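Local atomic coordinates of putative NADP oxidoreductase BF3122 (Bacteroides fragilis, PDB entry 3D1L), a protein that is of unconfirmed function but probably binds NADP through a Rossmann domain and acts as a dimeric oxidoreductase. Residues Asn20-Arg31 against Phe126-Phe134. Sequence-based numbering, arbitrary orientation. Where two conformers were deposited one is given.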
ATOM      1  N   ASN B  20       1.055 -17.595  -9.230  1.00 37.44           N
ATOM      2  CA  ASN B  20       0.143 -16.803  -8.372  1.00 37.39           C
ATOM      3  C   ASN B  20      -1.272 -16.687  -8.900  1.00 37.29           C
ATOM      4  O   ASN B  20      -2.223 -17.019  -8.201  1.00 37.85           O
ATOM      5  CB  ASN B  20       0.692 -15.401  -8.114  1.00 37.41           C
ATOM      6  CG  ASN B  20       1.990 -15.409  -7.332  1.00 37.45           C
ATOM      7  OD1 ASN B  20       2.346 -16.393  -6.696  1.00 38.41           O
ATOM      8  ND2 ASN B  20       2.708 -14.299  -7.387  1.00 36.39           N
ATOM      9  N   LEU B  21      -1.402 -16.234 -10.142  1.00 37.69           N
ATOM     10  CA  LEU B  21      -2.696 -16.078 -10.823  1.00 37.72           C
ATOM     11  C   LEU B  21      -3.380 -17.419 -10.967  1.00 38.51           C
ATOM     12  O   LEU B  21      -4.556 -17.559 -10.645  1.00 39.19           O
ATOM     13  CB  LEU B  21      -2.512 -15.382 -12.200  1.00 37.40           C
ATOM     14  CG  LEU B  21      -3.728 -15.153 -13.136  1.00 37.12           C
ATOM     15  CD1 LEU B  21      -3.451 -14.022 -14.138  1.00 35.16           C
ATOM     16  CD2 LEU B  21      -4.180 -16.417 -13.870  1.00 33.87           C
ATOM     17  N   ALA B  22      -2.646 -18.428 -11.429  1.00 39.60           N
ATOM     18  CA  ALA B  22      -3.236 -19.748 -11.644  1.00 39.79           C
ATOM     19  C   ALA B  22      -3.745 -20.363 -10.320  1.00 40.34           C
ATOM     20  O   ALA B  22      -4.826 -20.945 -10.280  1.00 41.39           O
ATOM     21  CB  ALA B  22      -2.240 -20.667 -12.345  1.00 39.38           C
ATOM     22  N   THR B  23      -2.982 -20.203  -9.243  1.00 40.29           N
ATOM     23  CA  THR B  23      -3.368 -20.690  -7.918  1.00 40.47           C
ATOM     24  C   THR B  23      -4.702 -20.089  -7.485  1.00 40.78           C
ATOM     25  O   THR B  23      -5.638 -20.812  -7.138  1.00 42.25           O
ATOM     26  CB  THR B  23      -2.241 -20.384  -6.892  1.00 40.78           C
ATOM     27  OG1 THR B  23      -1.080 -21.167  -7.222  1.00 41.64           O
ATOM     28  CG2 THR B  23      -2.663 -20.673  -5.452  1.00 39.76           C
ATOM     29  N   ASN B  24      -4.809 -18.770  -7.563  1.00 40.05           N
ATOM     30  CA  ASN B  24      -6.033 -18.082  -7.195  1.00 40.58           C
ATOM     31  C   ASN B  24      -7.210 -18.409  -8.124  1.00 40.27           C
ATOM     32  O   ASN B  24      -8.311 -18.654  -7.661  1.00 40.73           O
ATOM     33  CB  ASN B  24      -5.780 -16.567  -7.132  1.00 39.85           C
ATOM     34  CG  ASN B  24      -5.027 -16.153  -5.865  1.00 41.27           C
ATOM     35  OD1 ASN B  24      -5.611 -16.090  -4.782  1.00 42.15           O
ATOM     36  ND2 ASN B  24      -3.727 -15.871  -5.996  1.00 40.18           N
ATOM     37  N   LEU B  25      -6.962 -18.422  -9.429  1.00 40.33           N
ATOM     38  CA  LEU B  25      -7.992 -18.757 -10.398  1.00 40.42           C
ATOM     39  C   LEU B  25      -8.428 -20.199 -10.216  1.00 40.95           C
ATOM     40  O   LEU B  25      -9.591 -20.500 -10.330  1.00 42.11           O
ATOM     41  CB  LEU B  25      -7.502 -18.527 -11.829  1.00 39.72           C
ATOM     42  CG  LEU B  25      -8.443 -18.856 -12.996  1.00 39.30           C
ATOM     43  CD1 LEU B  25      -9.802 -18.112 -12.905  1.00 36.76           C
ATOM     44  CD2 LEU B  25      -7.780 -18.542 -14.324  1.00 39.85           C
ATOM     45  N   ALA B  26      -7.497 -21.101  -9.940  1.00 41.90           N
ATOM     46  CA  ALA B  26      -7.888 -22.506  -9.688  1.00 42.73           C
ATOM     47  C   ALA B  26      -8.751 -22.660  -8.451  1.00 42.56           C
ATOM     48  O   ALA B  26      -9.733 -23.379  -8.489  1.00 44.61           O
ATOM     49  CB  ALA B  26      -6.659 -23.443  -9.629  1.00 41.95           C
ATOM     50  N   LYS B  27      -8.401 -21.979  -7.366  1.00 42.60           N
ATOM     51  CA  LYS B  27      -9.185 -22.062  -6.121  1.00 42.90           C
ATOM     52  C   LYS B  27     -10.623 -21.531  -6.287  1.00 42.79           C
ATOM     53  O   LYS B  27     -11.568 -22.144  -5.809  1.00 42.71           O
ATOM     54  CB  LYS B  27      -8.466 -21.344  -4.972  1.00 42.58           C
ATOM     55  CG  LYS B  27      -7.253 -22.135  -4.414  1.00 43.98           C
ATOM     56  CD  LYS B  27      -6.232 -21.203  -3.697  1.00 44.24           C
ATOM     57  CE  LYS B  27      -6.653 -20.822  -2.287  1.00 45.81           C
ATOM     58  NZ  LYS B  27      -5.561 -20.151  -1.503  1.00 45.29           N
ATOM     59  N   ALA B  28     -10.772 -20.415  -7.006  1.00 41.97           N
ATOM     60  CA  ALA B  28     -12.069 -19.826  -7.266  1.00 41.81           C
ATOM     61  C   ALA B  28     -12.948 -20.763  -8.113  1.00 42.01           C
ATOM     62  O   ALA B  28     -14.133 -20.928  -7.817  1.00 41.79           O
ATOM     63  CB  ALA B  28     -11.910 -18.471  -7.921  1.00 41.48           C
ATOM     64  N   LEU B  29     -12.363 -21.394  -9.138  1.00 41.82           N
ATOM     65  CA  LEU B  29     -13.088 -22.405  -9.938  1.00 40.95           C
ATOM     66  C   LEU B  29     -13.527 -23.607  -9.109  1.00 41.90           C
ATOM     67  O   LEU B  29     -14.680 -23.997  -9.172  1.00 42.21           O
ATOM     68  CB  LEU B  29     -12.244 -22.865 -11.114  1.00 40.38           C
ATOM     69  CG  LEU B  29     -11.977 -21.800 -12.192  1.00 40.93           C
ATOM     70  CD1 LEU B  29     -10.736 -22.183 -13.029  1.00 36.17           C
ATOM     71  CD2 LEU B  29     -13.221 -21.639 -13.048  1.00 39.06           C
ATOM     72  N   TYR B  30     -12.588 -24.186  -8.353  1.00 42.47           N
ATOM     73  CA  TYR B  30     -12.827 -25.287  -7.395  1.00 42.71           C
ATOM     74  C   TYR B  30     -13.928 -24.994  -6.352  1.00 43.36           C
ATOM     75  O   TYR B  30     -14.781 -25.847  -6.064  1.00 43.37           O
ATOM     76  CB  TYR B  30     -11.489 -25.628  -6.711  1.00 41.59           C
ATOM     77  CG  TYR B  30     -11.554 -26.554  -5.541  1.00 41.40           C
ATOM     78  CD1 TYR B  30     -11.747 -27.924  -5.723  1.00 39.12           C
ATOM     79  CD2 TYR B  30     -11.391 -26.072  -4.242  1.00 41.40           C
ATOM     80  CE1 TYR B  30     -11.790 -28.780  -4.657  1.00 42.09           C
ATOM     81  CE2 TYR B  30     -11.431 -26.921  -3.163  1.00 40.85           C
ATOM     82  CZ  TYR B  30     -11.631 -28.276  -3.369  1.00 42.11           C
ATOM     83  OH  TYR B  30     -11.678 -29.140  -2.301  1.00 42.35           O
ATOM     84  N   ARG B  31     -13.905 -23.790  -5.784  1.00 44.56           N
ATOM     85  CA  ARG B  31     -14.922 -23.373  -4.819  1.00 45.33           C
ATOM     86  C   ARG B  31     -16.303 -23.223  -5.447  1.00 45.34           C
ATOM     87  O   ARG B  31     -17.325 -23.426  -4.773  1.00 45.62           O
ATOM     88  CB  ARG B  31     -14.514 -22.078  -4.115  1.00 45.71           C
ATOM     89  CG  ARG B  31     -13.422 -22.297  -3.088  1.00 48.15           C
ATOM     90  CD  ARG B  31     -12.735 -21.006  -2.696  1.00 51.53           C
ATOM     91  NE  ARG B  31     -11.696 -21.291  -1.703  1.00 55.11           N
ATOM     92  CZ  ARG B  31     -10.598 -20.560  -1.508  1.00 57.09           C
ATOM     93  NH1 ARG B  31     -10.356 -19.479  -2.250  1.00 57.21           N
ATOM     94  NH2 ARG B  31      -9.728 -20.924  -0.571  1.00 57.37           N
ATOM     95  N   PHE B 126      -2.099 -10.819  -7.695  1.00 40.84           N
ATOM     96  CA  PHE B 126      -2.330 -12.147  -7.069  1.00 41.13           C
ATOM     97  C   PHE B 126      -1.101 -12.591  -6.318  1.00 41.80           C
ATOM     98  O   PHE B 126       0.007 -12.335  -6.747  1.00 42.81           O
ATOM     99  CB  PHE B 126      -2.631 -13.220  -8.123  1.00 39.96           C
ATOM    100  CG  PHE B 126      -3.948 -13.045  -8.825  1.00 39.60           C
ATOM    101  CD1 PHE B 126      -5.155 -13.266  -8.154  1.00 36.79           C
ATOM    102  CD2 PHE B 126      -3.983 -12.671 -10.151  1.00 36.36           C
ATOM    103  CE1 PHE B 126      -6.346 -13.132  -8.799  1.00 36.18           C
ATOM    104  CE2 PHE B 126      -5.189 -12.532 -10.805  1.00 39.30           C
ATOM    105  CZ  PHE B 126      -6.368 -12.763 -10.135  1.00 37.43           C
ATOM    106  N   SER B 127      -1.296 -13.262  -5.200  1.00 43.39           N
ATOM    107  CA  SER B 127      -0.198 -13.864  -4.455  1.00 44.81           C
ATOM    108  C   SER B 127      -0.750 -15.169  -3.933  1.00 45.17           C
ATOM    109  O   SER B 127      -1.942 -15.265  -3.662  1.00 44.63           O
ATOM    110  CB  SER B 127       0.243 -12.984  -3.278  1.00 45.38           C
ATOM    111  OG  SER B 127       0.944 -11.825  -3.721  1.00 47.12           O
ATOM    112  N   LYS B 128       0.113 -16.165  -3.806  1.00 46.33           N
ATOM    113  CA  LYS B 128      -0.302 -17.502  -3.379  1.00 48.08           C
ATOM    114  C   LYS B 128      -0.868 -17.543  -1.959  1.00 48.39           C
ATOM    115  O   LYS B 128      -1.888 -18.189  -1.718  1.00 48.41           O
ATOM    116  CB  LYS B 128       0.859 -18.496  -3.504  1.00 47.88           C
ATOM    117  CG  LYS B 128       1.035 -18.993  -4.922  1.00 48.58           C
ATOM    118  CD  LYS B 128       2.075 -20.066  -5.003  1.00 48.86           C
ATOM    119  CE  LYS B 128       2.529 -20.232  -6.441  1.00 49.71           C
ATOM    120  NZ  LYS B 128       3.769 -21.056  -6.523  1.00 50.39           N
ATOM    121  N   GLN B 129      -0.219 -16.832  -1.045  1.00 48.93           N
ATOM    122  CA  GLN B 129      -0.559 -16.818   0.377  0.50 49.78           C
ATOM    123  C   GLN B 129      -1.713 -15.866   0.712  1.00 50.29           C
ATOM    124  O   GLN B 129      -1.973 -15.599   1.888  1.00 51.02           O
ATOM    125  CB  GLN B 129       0.654 -16.366   1.207  0.50 49.75           C
ATOM    126  CG  GLN B 129       2.020 -16.904   0.790  0.50 50.04           C
ATOM    127  CD  GLN B 129       3.167 -16.072   1.366  0.50 49.84           C
ATOM    128  OE1 GLN B 129       4.079 -15.662   0.644  0.50 49.37           O
ATOM    129  NE2 GLN B 129       3.115 -15.812   2.672  0.50 49.58           N
ATOM    130  N   ARG B 130      -2.372 -15.314  -0.303  1.00 50.48           N
ATOM    131  CA  ARG B 130      -3.340 -14.246  -0.095  1.00 51.11           C
ATOM    132  C   ARG B 130      -4.618 -14.479  -0.911  1.00 51.48           C
ATOM    133  O   ARG B 130      -4.581 -14.589  -2.149  1.00 51.33           O
ATOM    134  CB  ARG B 130      -2.672 -12.894  -0.415  1.00 51.25           C
ATOM    135  CG  ARG B 130      -3.586 -11.746  -0.735  1.00 51.77           C
ATOM    136  CD  ARG B 130      -4.133 -11.060   0.491  1.00 51.75           C
ATOM    137  NE  ARG B 130      -5.184 -10.145   0.082  1.00 53.51           N
ATOM    138  CZ  ARG B 130      -6.088  -9.610   0.899  1.00 55.89           C
ATOM    139  NH1 ARG B 130      -6.074  -9.883   2.204  1.00 55.82           N
ATOM    140  NH2 ARG B 130      -7.013  -8.801   0.397  1.00 55.87           N
ATOM    141  N   GLU B 131      -5.737 -14.564  -0.192  1.00 51.49           N
ATOM    142  CA  GLU B 131      -7.055 -14.852  -0.766  1.00 51.82           C
ATOM    143  C   GLU B 131      -7.691 -13.582  -1.295  1.00 51.26           C
ATOM    144  O   GLU B 131      -7.595 -12.529  -0.656  1.00 51.71           O
ATOM    145  CB  GLU B 131      -7.985 -15.445   0.305  1.00 52.54           C
ATOM    146  CG  GLU B 131      -7.543 -16.793   0.890  1.00 54.26           C
ATOM    147  CD  GLU B 131      -7.825 -17.963  -0.045  1.00 57.63           C
ATOM    148  OE1 GLU B 131      -8.077 -17.730  -1.257  1.00 57.63           O
ATOM    149  OE2 GLU B 131      -7.798 -19.120   0.440  1.00 58.10           O
ATOM    150  N   VAL B 132      -8.339 -13.667  -2.447  1.00 50.57           N
ATOM    151  CA  VAL B 132      -9.018 -12.492  -3.011  1.00 50.16           C
ATOM    152  C   VAL B 132     -10.429 -12.823  -3.430  1.00 49.84           C
ATOM    153  O   VAL B 132     -10.696 -13.917  -3.912  1.00 49.54           O
ATOM    154  CB  VAL B 132      -8.285 -11.857  -4.237  1.00 49.95           C
ATOM    155  CG1 VAL B 132      -6.990 -11.268  -3.813  1.00 50.92           C
ATOM    156  CG2 VAL B 132      -8.063 -12.865  -5.335  1.00 49.12           C
ATOM    157  N   ASP B 133     -11.324 -11.858  -3.249  1.00 48.95           N
ATOM    158  CA  ASP B 133     -12.665 -11.978  -3.747  1.00 48.26           C
ATOM    159  C   ASP B 133     -12.659 -11.788  -5.266  1.00 47.57           C
ATOM    160  O   ASP B 133     -12.475 -10.654  -5.781  1.00 47.44           O
ATOM    161  CB  ASP B 133     -13.564 -10.944  -3.071  1.00 48.92           C
ATOM    162  CG  ASP B 133     -15.039 -11.324  -3.132  1.00 51.09           C
ATOM    163  OD1 ASP B 133     -15.361 -12.460  -3.594  1.00 49.91           O
ATOM    164  OD2 ASP B 133     -15.870 -10.485  -2.697  1.00 53.88           O
ATOM    165  N   PHE B 134     -12.832 -12.904  -5.978  1.00 46.39           N
ATOM    166  CA  PHE B 134     -13.065 -12.877  -7.422  1.00 45.41           C
ATOM    167  C   PHE B 134     -14.299 -12.099  -7.893  1.00 45.27           C
ATOM    168  O   PHE B 134     -14.318 -11.631  -9.038  1.00 45.03           O
ATOM    169  CB  PHE B 134     -13.068 -14.288  -7.995  1.00 45.36           C
ATOM    170  CG  PHE B 134     -11.748 -14.693  -8.533  1.00 44.06           C
ATOM    171  CD1 PHE B 134     -10.716 -15.063  -7.663  1.00 42.17           C
ATOM    172  CD2 PHE B 134     -11.511 -14.649  -9.900  1.00 42.92           C
ATOM    173  CE1 PHE B 134      -9.483 -15.416  -8.159  1.00 43.81           C
ATOM    174  CE2 PHE B 134     -10.271 -14.993 -10.418  1.00 42.75           C
ATOM    175  CZ  PHE B 134      -9.254 -15.374  -9.550  1.00 45.03           C
TER
HETATM  176  O   HOH W   1       3.461 -15.501  -3.966  1.00 65.70           O
HETATM  177  O   HOH W   2      -8.001 -16.146  -3.745  1.00 43.07           O
HETATM  178  O   HOH W   3      -4.497 -17.686  -2.532  1.00 54.29           O
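The loop 126-134 runs along helix 20-31, coming nearest where Asn20 CA and Ser127 CA lie 4.9 Å apart and turning at a type I beta turn from Ser127 to Arg130. With Asn24 CG anti to its own carbonyl carbon (chi1 -76°), the amide runs antiparallel to the Phe126 side chain, the two planes 28° apart, and ND2 gives a nearly straight bond of 3.0 Å to Ser127 O, which it meets from above the carbonyl plane. The other N-H of ND2 goes to Asn20 O, so the amide is pinned from both segments, while a water bridges OD1 to Glu131 OE1 and Val132 N. The Phe126 ring lies obliquely across the helix, CD2 on Leu21 CB and CD1 on Asn24 CB. Further along, Ala28 CB sits over one face of Phe134, 3.9 Å from the ring centroid. On the solvent side Lys27, Arg31 and Glu131 form a salt-bridge network: Arg31 grips Glu131 end-on, NH1 to OE1 at 3.0 Å and NH2 to OE2 at 2.8 Å, their planes 49° apart, and Lys27 NZ adds a weak hydrogen bond to OE2. Arg130 NE forms a salt bridge with Glu212 of the second subunit. Helix 20-31, whose start carries Ala22 of a GxGxxA-type pattern, is consistent with the first helix of a Rossmann fold, packed here against the loop between strands 117-122 and 139-143.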